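Local structure of DNA ligase (Archaeoglobus fulgidus, 3GDE) at residues 145-150 and 157-162; 91-96 and 165-170. The protein probably seals nicks in double-stranded DNA during replication, recombination and repair, using ATP to join a 3'-hydroxyl to a 5'-phosphate. All blocks are in the same frame, centred on the assembly; numbering follows the deposited sequence.

Following the chain from the N terminus, the first segment met is 91-96, which spans the turn after helix 81-91 and the first residues of helix 94-108. Its partner, 165-170, comes 69 residues later in the loop before helix 172-182, so interaction 2 closes a long, mostly helical loop. Interaction 1 lies within that loop: 145-150 at the end of helix 135-149 meets 157-162 on the next helix, closing a short hairpin of two helices. The contacts are nested, not crossed, with centres about 13 Å apart in the all-helical N-terminal DNA-binding region. Arg-160, on 157-162, reaches both segments of interaction 2.

Interaction 1: 145-150 and 157-162; sequences GLYGLA and YLTRLI
Thr-159 OG1 is gripped twice: it accepts a very short hydrogen bond of 2.5 Å from Tyr-147 OH, and donates to the carbonyl oxygen of Ala-155, one turn back in its own helix. The threonine oxygen lies at the edge of the tyrosine ring, in its plane, and the two side chains cross at about a right angle. A chi1 of -80° sets CG beside the backbone N and anti to the carbonyl carbon, which carries the ring of Tyr-147 across to the other helix; Tyr-147 and Leu-158 have the nearest CA atoms, 8.6 Å apart. Beside this hydrogen bond the contact is apolar and looser. Leu-158 CD2 reaches Ala-150 CB at 4.2 Å and Leu-146 CG at 4.5 Å, the one methyl facing both side chains. A phenylalanine in place of Tyr-147 would probably keep much of the ring packing but leave Thr-159 OG1 without its donor from the other helix. The arrangement is a helical hairpin, helix 135-149 turning back into helix 152-162. Helix 66-77 packs against the Tyr-147 ring through Leu-69, Ala-72 and Val-76, while helix 117-129 meets Leu-146 and Leu-158, and Phe-6 of helix 6-16 also touches Leu-158.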
ATOM      1  N   GLY A 145      21.771 -16.198 -12.004  1.00 24.20           N
ATOM      2  CA  GLY A 145      21.385 -17.476 -12.560  1.00 25.05           C
ATOM      3  C   GLY A 145      20.104 -17.380 -13.359  1.00 25.98           C
ATOM      4  O   GLY A 145      19.950 -18.066 -14.375  1.00 26.19           O
ATOM      5  N   LEU A 146      19.190 -16.524 -12.904  1.00 26.20           N
ATOM      6  CA  LEU A 146      17.900 -16.342 -13.550  1.00 26.78           C
ATOM      7  C   LEU A 146      18.054 -15.567 -14.871  1.00 26.76           C
ATOM      8  O   LEU A 146      17.477 -15.947 -15.899  1.00 26.42           O
ATOM      9  CB  LEU A 146      16.954 -15.614 -12.593  1.00 27.15           C
ATOM     10  CG  LEU A 146      15.492 -16.038 -12.458  1.00 28.54           C
ATOM     11  CD1 LEU A 146      15.346 -17.542 -12.138  1.00 30.22           C
ATOM     12  CD2 LEU A 146      14.816 -15.187 -11.385  1.00 27.86           C
ATOM     13  N   TYR A 147      18.847 -14.498 -14.843  1.00 26.70           N
ATOM     14  CA  TYR A 147      19.130 -13.712 -16.050  1.00 27.03           C
ATOM     15  C   TYR A 147      19.905 -14.502 -17.103  1.00 26.65           C
ATOM     16  O   TYR A 147      19.760 -14.246 -18.294  1.00 26.76           O
ATOM     17  CB  TYR A 147      19.913 -12.438 -15.708  1.00 27.58           C
ATOM     18  CG  TYR A 147      19.095 -11.293 -15.172  1.00 27.97           C
ATOM     19  CD1 TYR A 147      19.424 -10.692 -13.961  1.00 29.86           C
ATOM     20  CD2 TYR A 147      17.997 -10.788 -15.884  1.00 29.35           C
ATOM     21  CE1 TYR A 147      18.676  -9.607 -13.453  1.00 29.82           C
ATOM     22  CE2 TYR A 147      17.240  -9.719 -15.392  1.00 27.70           C
ATOM     23  CZ  TYR A 147      17.591  -9.134 -14.180  1.00 29.62           C
ATOM     24  OH  TYR A 147      16.863  -8.072 -13.685  1.00 30.71           O
ATOM     25  N   GLY A 148      20.743 -15.440 -16.661  1.00 26.60           N
ATOM     26  CA  GLY A 148      21.455 -16.343 -17.568  1.00 26.23           C
ATOM     27  C   GLY A 148      20.558 -17.316 -18.326  1.00 26.09           C
ATOM     28  O   GLY A 148      20.929 -17.792 -19.391  1.00 26.34           O
ATOM     29  N   LEU A 149      19.380 -17.603 -17.784  1.00 25.97           N
ATOM     30  CA  LEU A 149      18.434 -18.555 -18.394  1.00 26.21           C
ATOM     31  C   LEU A 149      17.252 -17.894 -19.118  1.00 26.51           C
ATOM     32  O   LEU A 149      16.519 -18.563 -19.856  1.00 27.49           O
ATOM     33  CB  LEU A 149      17.894 -19.506 -17.326  1.00 25.90           C
ATOM     34  CG  LEU A 149      18.534 -20.845 -16.946  1.00 26.08           C
ATOM     35  CD1 LEU A 149      19.885 -21.122 -17.566  1.00 26.04           C
ATOM     36  CD2 LEU A 149      18.601 -20.933 -15.432  1.00 28.66           C
ATOM     37  N   ALA A 150      17.074 -16.594 -18.912  1.00 26.04           N
ATOM     38  CA  ALA A 150      15.906 -15.870 -19.391  1.00 26.02           C
ATOM     39  C   ALA A 150      16.032 -15.362 -20.831  1.00 26.22           C
ATOM     40  O   ALA A 150      17.123 -15.040 -21.292  1.00 26.60           O
ATOM     41  CB  ALA A 150      15.609 -14.708 -18.460  1.00 25.75           C
ATOM     42  N   TYR A 157      10.463  -8.181 -17.982  1.00 24.99           N
ATOM     43  CA  TYR A 157       9.393  -8.243 -16.967  1.00 24.82           C
ATOM     44  C   TYR A 157       9.817  -8.828 -15.623  1.00 24.76           C
ATOM     45  O   TYR A 157       9.183  -8.565 -14.620  1.00 24.77           O
ATOM     46  CB  TYR A 157       8.128  -8.899 -17.520  1.00 24.65           C
ATOM     47  CG  TYR A 157       7.534  -8.057 -18.619  1.00 24.87           C
ATOM     48  CD1 TYR A 157       6.891  -6.857 -18.324  1.00 24.22           C
ATOM     49  CD2 TYR A 157       7.661  -8.432 -19.963  1.00 25.82           C
ATOM     50  CE1 TYR A 157       6.372  -6.059 -19.327  1.00 24.41           C
ATOM     51  CE2 TYR A 157       7.149  -7.639 -20.979  1.00 24.10           C
ATOM     52  CZ  TYR A 157       6.504  -6.455 -20.651  1.00 25.02           C
ATOM     53  OH  TYR A 157       5.990  -5.652 -21.638  1.00 25.67           O
ATOM     54  N   LEU A 158      10.889  -9.612 -15.601  1.00 24.85           N
ATOM     55  CA  LEU A 158      11.484 -10.049 -14.335  1.00 25.08           C
ATOM     56  C   LEU A 158      11.998  -8.831 -13.587  1.00 24.49           C
ATOM     57  O   LEU A 158      11.790  -8.684 -12.377  1.00 24.61           O
ATOM     58  CB  LEU A 158      12.648 -11.018 -14.584  1.00 25.04           C
ATOM     59  CG  LEU A 158      12.587 -12.499 -14.173  1.00 26.76           C
ATOM     60  CD1 LEU A 158      11.207 -12.984 -13.760  1.00 25.84           C
ATOM     61  CD2 LEU A 158      13.193 -13.423 -15.249  1.00 25.66           C
ATOM     62  N   THR A 159      12.670  -7.962 -14.326  1.00 24.12           N
ATOM     63  CA  THR A 159      13.258  -6.751 -13.780  1.00 24.17           C
ATOM     64  C   THR A 159      12.152  -5.804 -13.304  1.00 24.06           C
ATOM     65  O   THR A 159      12.207  -5.296 -12.183  1.00 24.29           O
ATOM     66  CB  THR A 159      14.165  -6.075 -14.841  1.00 24.37           C
ATOM     67  OG1 THR A 159      15.226  -6.976 -15.198  1.00 24.04           O
ATOM     68  CG2 THR A 159      14.765  -4.758 -14.328  1.00 24.43           C
ATOM     69  N   ARG A 160      11.139  -5.603 -14.144  1.00 23.71           N
ATOM     70  CA  ARG A 160      10.026  -4.711 -13.820  1.00 23.50           C
ATOM     71  C   ARG A 160       9.211  -5.227 -12.638  1.00 23.76           C
ATOM     72  O   ARG A 160       8.705  -4.440 -11.836  1.00 23.44           O
ATOM     73  CB  ARG A 160       9.136  -4.491 -15.040  1.00 23.10           C
ATOM     74  CG  ARG A 160       9.791  -3.614 -16.097  1.00 23.22           C
ATOM     75  CD  ARG A 160       8.787  -3.110 -17.099  1.00 22.48           C
ATOM     76  NE  ARG A 160       9.415  -2.492 -18.262  1.00 21.46           N
ATOM     77  CZ  ARG A 160       8.746  -2.171 -19.367  1.00 22.39           C
ATOM     78  NH1 ARG A 160       7.448  -2.418 -19.447  1.00 22.03           N
ATOM     79  NH2 ARG A 160       9.368  -1.621 -20.399  1.00 23.90           N
ATOM     80  N   LEU A 161       9.116  -6.550 -12.533  1.00 23.86           N
ATOM     81  CA  LEU A 161       8.412  -7.217 -11.442  1.00 24.27           C
ATOM     82  C   LEU A 161       9.117  -6.970 -10.108  1.00 24.38           C
ATOM     83  O   LEU A 161       8.479  -6.537  -9.150  1.00 24.92           O
ATOM     84  CB  LEU A 161       8.263  -8.721 -11.742  1.00 23.77           C
ATOM     85  CG  LEU A 161       7.583  -9.683 -10.763  1.00 24.14           C
ATOM     86  CD1 LEU A 161       6.224  -9.168 -10.281  1.00 25.59           C
ATOM     87  CD2 LEU A 161       7.433 -11.069 -11.410  1.00 24.10           C
ATOM     88  N   ILE A 162      10.427  -7.224 -10.061  1.00 24.55           N
ATOM     89  CA  ILE A 162      11.257  -6.926  -8.886  1.00 24.50           C
ATOM     90  C   ILE A 162      11.180  -5.441  -8.466  1.00 25.20           C
ATOM     91  O   ILE A 162      11.179  -5.122  -7.279  1.00 24.82           O
ATOM     92  CB  ILE A 162      12.738  -7.329  -9.126  1.00 24.78           C
ATOM     93  CG1 ILE A 162      12.868  -8.854  -9.262  1.00 23.89           C
ATOM     94  CG2 ILE A 162      13.660  -6.787  -7.995  1.00 23.45           C
ATOM     95  CD1 ILE A 162      14.155  -9.303  -9.895  1.00 21.38           C
TER

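Interaction 2: 91-96 and 165-170; sequences YGDLGL and EMRLGV
Asp-93 OD1 lies 3.3 Å from Arg-167 CD, the closest approach between an N-capped helix start and the loop 165-170. The two side chains slide past each other in opposite directions, their carboxylate and guanidinium planes 61° apart. Arg-167 NE is 4.0 Å from Asp-93 OD1, but the oxygen sits well out of the guanidinium plane, so the attraction is one of charge alone. A water bridges the segments, donating to Gly-92 O and accepting from Arg-167 NH1. The arginine chain bends at chi3 (63°), and its NH1 forms a salt bridge of 3.6 Å with Glu-165 OE2, which meets the guanidinium at its edge. Asp-93 OD1 and Glu-165 OE2 come within 4.5 Å of each other, and the nearby arginine charge probably eases their repulsion. Farther out, Arg-160 of helix 152-162 takes the stronger charge pairing with Asp-93, a salt bridge from its NE to OD2, and its NH1 probably hydrogen-bonds the Met-166 carbonyl, so that this one arginine touches both segments. Gly-92, with positive phi, ends the preceding helical run and leads into the cap. There, Asp-93 OD2 uses its anti lone pair to accept from Leu-96 N at 3.0 Å.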
ATOM      1  N   TYR A  91      17.349   4.443 -21.922  1.00 36.11           N
ATOM      2  CA  TYR A  91      16.110   3.716 -22.207  1.00 36.03           C
ATOM      3  C   TYR A  91      14.931   4.140 -21.317  1.00 35.57           C
ATOM      4  O   TYR A  91      13.774   3.940 -21.691  1.00 35.81           O
ATOM      5  CB  TYR A  91      16.333   2.196 -22.116  1.00 36.29           C
ATOM      6  CG  TYR A  91      17.154   1.611 -23.245  1.00 36.48           C
ATOM      7  CD1 TYR A  91      18.538   1.518 -23.145  1.00 36.47           C
ATOM      8  CD2 TYR A  91      16.545   1.141 -24.410  1.00 37.20           C
ATOM      9  CE1 TYR A  91      19.306   0.978 -24.171  1.00 36.64           C
ATOM     10  CE2 TYR A  91      17.310   0.597 -25.455  1.00 37.60           C
ATOM     11  CZ  TYR A  91      18.693   0.518 -25.319  1.00 37.24           C
ATOM     12  OH  TYR A  91      19.469  -0.016 -26.329  1.00 37.36           O
ATOM     13  N   GLY A  92      15.225   4.713 -20.151  1.00 34.90           N
ATOM     14  CA  GLY A  92      14.180   5.179 -19.231  1.00 34.27           C
ATOM     15  C   GLY A  92      13.564   4.079 -18.368  1.00 33.79           C
ATOM     16  O   GLY A  92      12.637   4.332 -17.599  1.00 33.37           O
ATOM     17  N   ASP A  93      14.096   2.863 -18.483  1.00 32.90           N
ATOM     18  CA  ASP A  93      13.550   1.702 -17.789  1.00 32.35           C
ATOM     19  C   ASP A  93      14.612   0.624 -17.694  1.00 31.25           C
ATOM     20  O   ASP A  93      15.254   0.312 -18.689  1.00 30.70           O
ATOM     21  CB  ASP A  93      12.328   1.165 -18.547  1.00 32.69           C
ATOM     22  CG  ASP A  93      11.671   0.012 -17.838  1.00 33.88           C
ATOM     23  OD1 ASP A  93      10.938   0.253 -16.858  1.00 37.58           O
ATOM     24  OD2 ASP A  93      11.888  -1.145 -18.253  1.00 35.48           O
ATOM     25  N   LEU A  94      14.798   0.056 -16.501  1.00 30.24           N
ATOM     26  CA  LEU A  94      15.777  -1.009 -16.320  1.00 29.76           C
ATOM     27  C   LEU A  94      15.351  -2.305 -17.016  1.00 29.72           C
ATOM     28  O   LEU A  94      16.212  -3.096 -17.423  1.00 30.03           O
ATOM     29  CB  LEU A  94      16.088  -1.259 -14.839  1.00 29.59           C
ATOM     30  CG  LEU A  94      17.377  -2.033 -14.518  1.00 29.39           C
ATOM     31  CD1 LEU A  94      18.661  -1.298 -14.962  1.00 29.19           C
ATOM     32  CD2 LEU A  94      17.445  -2.350 -13.044  1.00 29.72           C
ATOM     33  N   GLY A  95      14.036  -2.511 -17.150  1.00 29.35           N
ATOM     34  CA  GLY A  95      13.489  -3.661 -17.870  1.00 28.57           C
ATOM     35  C   GLY A  95      13.969  -3.679 -19.312  1.00 28.85           C
ATOM     36  O   GLY A  95      14.452  -4.705 -19.794  1.00 28.46           O
ATOM     37  N   LEU A  96      13.858  -2.534 -19.987  1.00 28.23           N
ATOM     38  CA  LEU A  96      14.297  -2.401 -21.374  1.00 28.28           C
ATOM     39  C   LEU A  96      15.811  -2.538 -21.522  1.00 28.43           C
ATOM     40  O   LEU A  96      16.303  -2.998 -22.552  1.00 28.54           O
ATOM     41  CB  LEU A  96      13.812  -1.077 -21.974  1.00 28.14           C
ATOM     42  CG  LEU A  96      12.296  -0.883 -22.118  1.00 28.21           C
ATOM     43  CD1 LEU A  96      11.975   0.528 -22.593  1.00 28.51           C
ATOM     44  CD2 LEU A  96      11.676  -1.920 -23.057  1.00 28.47           C
ATOM     45  N   GLU A 165       6.988  -2.088 -10.847  1.00 31.75           N
ATOM     46  CA  GLU A 165       6.286  -1.298 -11.872  1.00 32.42           C
ATOM     47  C   GLU A 165       6.362  -1.938 -13.262  1.00 31.04           C
ATOM     48  O   GLU A 165       7.363  -1.824 -13.968  1.00 31.35           O
ATOM     49  CB  GLU A 165       6.678   0.214 -11.866  1.00 32.90           C
ATOM     50  CG  GLU A 165       7.961   0.650 -12.601  1.00 34.95           C
ATOM     51  CD  GLU A 165       7.905   2.079 -13.253  1.00 35.46           C
ATOM     52  OE1 GLU A 165       6.805   2.665 -13.475  1.00 38.61           O
ATOM     53  OE2 GLU A 165       8.996   2.610 -13.573  1.00 39.40           O
ATOM     54  N   MET A 166       5.279  -2.619 -13.641  1.00 29.99           N
ATOM     55  CA  MET A 166       5.208  -3.398 -14.886  1.00 28.20           C
ATOM     56  C   MET A 166       5.026  -2.528 -16.131  1.00 27.91           C
ATOM     57  O   MET A 166       5.386  -2.936 -17.241  1.00 26.82           O
ATOM     58  CB  MET A 166       4.068  -4.425 -14.801  1.00 28.21           C
ATOM     59  CG  MET A 166       4.218  -5.463 -13.702  1.00 27.40           C
ATOM     60  SD  MET A 166       5.785  -6.348 -13.811  1.00 26.27           S
ATOM     61  CE  MET A 166       5.419  -7.680 -14.937  1.00 24.50           C
ATOM     62  N   ARG A 167       4.444  -1.345 -15.927  1.00 27.81           N
ATOM     63  CA  ARG A 167       4.229  -0.315 -16.968  1.00 28.86           C
ATOM     64  C   ARG A 167       3.281  -0.760 -18.072  1.00 27.64           C
ATOM     65  O   ARG A 167       3.504  -0.473 -19.241  1.00 27.77           O
ATOM     66  CB  ARG A 167       5.563   0.195 -17.542  1.00 28.49           C
ATOM     67  CG  ARG A 167       6.470   0.835 -16.492  1.00 30.65           C
ATOM     68  CD  ARG A 167       7.821   1.247 -17.082  1.00 31.98           C
ATOM     69  NE  ARG A 167       7.692   2.276 -18.111  1.00 39.14           N
ATOM     70  CZ  ARG A 167       8.119   3.534 -17.985  1.00 41.67           C
ATOM     71  NH1 ARG A 167       8.710   3.935 -16.864  1.00 42.79           N
ATOM     72  NH2 ARG A 167       7.950   4.395 -18.988  1.00 42.08           N
ATOM     73  N   LEU A 168       2.209  -1.445 -17.673  1.00 26.98           N
ATOM     74  CA  LEU A 168       1.250  -2.041 -18.604  1.00 26.12           C
ATOM     75  C   LEU A 168      -0.061  -1.282 -18.608  1.00 25.93           C
ATOM     76  O   LEU A 168      -0.945  -1.560 -19.425  1.00 26.74           O
ATOM     77  CB  LEU A 168       0.973  -3.505 -18.221  1.00 25.82           C
ATOM     78  CG  LEU A 168       2.178  -4.426 -17.978  1.00 25.24           C
ATOM     79  CD1 LEU A 168       1.741  -5.766 -17.375  1.00 23.51           C
ATOM     80  CD2 LEU A 168       2.974  -4.623 -19.264  1.00 23.36           C
ATOM     81  N   GLY A 169      -0.198  -0.334 -17.686  1.00 25.03           N
ATOM     82  CA  GLY A 169      -1.455   0.380 -17.522  1.00 23.98           C
ATOM     83  C   GLY A 169      -2.531  -0.483 -16.871  1.00 23.53           C
ATOM     84  O   GLY A 169      -3.726  -0.252 -17.074  1.00 23.41           O
ATOM     85  N   VAL A 170      -2.104  -1.455 -16.066  1.00 22.58           N
ATOM     86  CA  VAL A 170      -3.014  -2.391 -15.410  1.00 22.15           C
ATOM     87  C   VAL A 170      -2.936  -2.209 -13.895  1.00 22.72           C
ATOM     88  O   VAL A 170      -1.878  -2.367 -13.285  1.00 22.19           O
ATOM     89  CB  VAL A 170      -2.690  -3.866 -15.786  1.00 22.14           C
ATOM     90  CG1 VAL A 170      -3.561  -4.841 -15.009  1.00 20.65           C
ATOM     91  CG2 VAL A 170      -2.817  -4.087 -17.291  1.00 20.76           C
TER
HETATM   92  O   HOH W   1      10.709   6.330 -17.842  1.00 41.39           O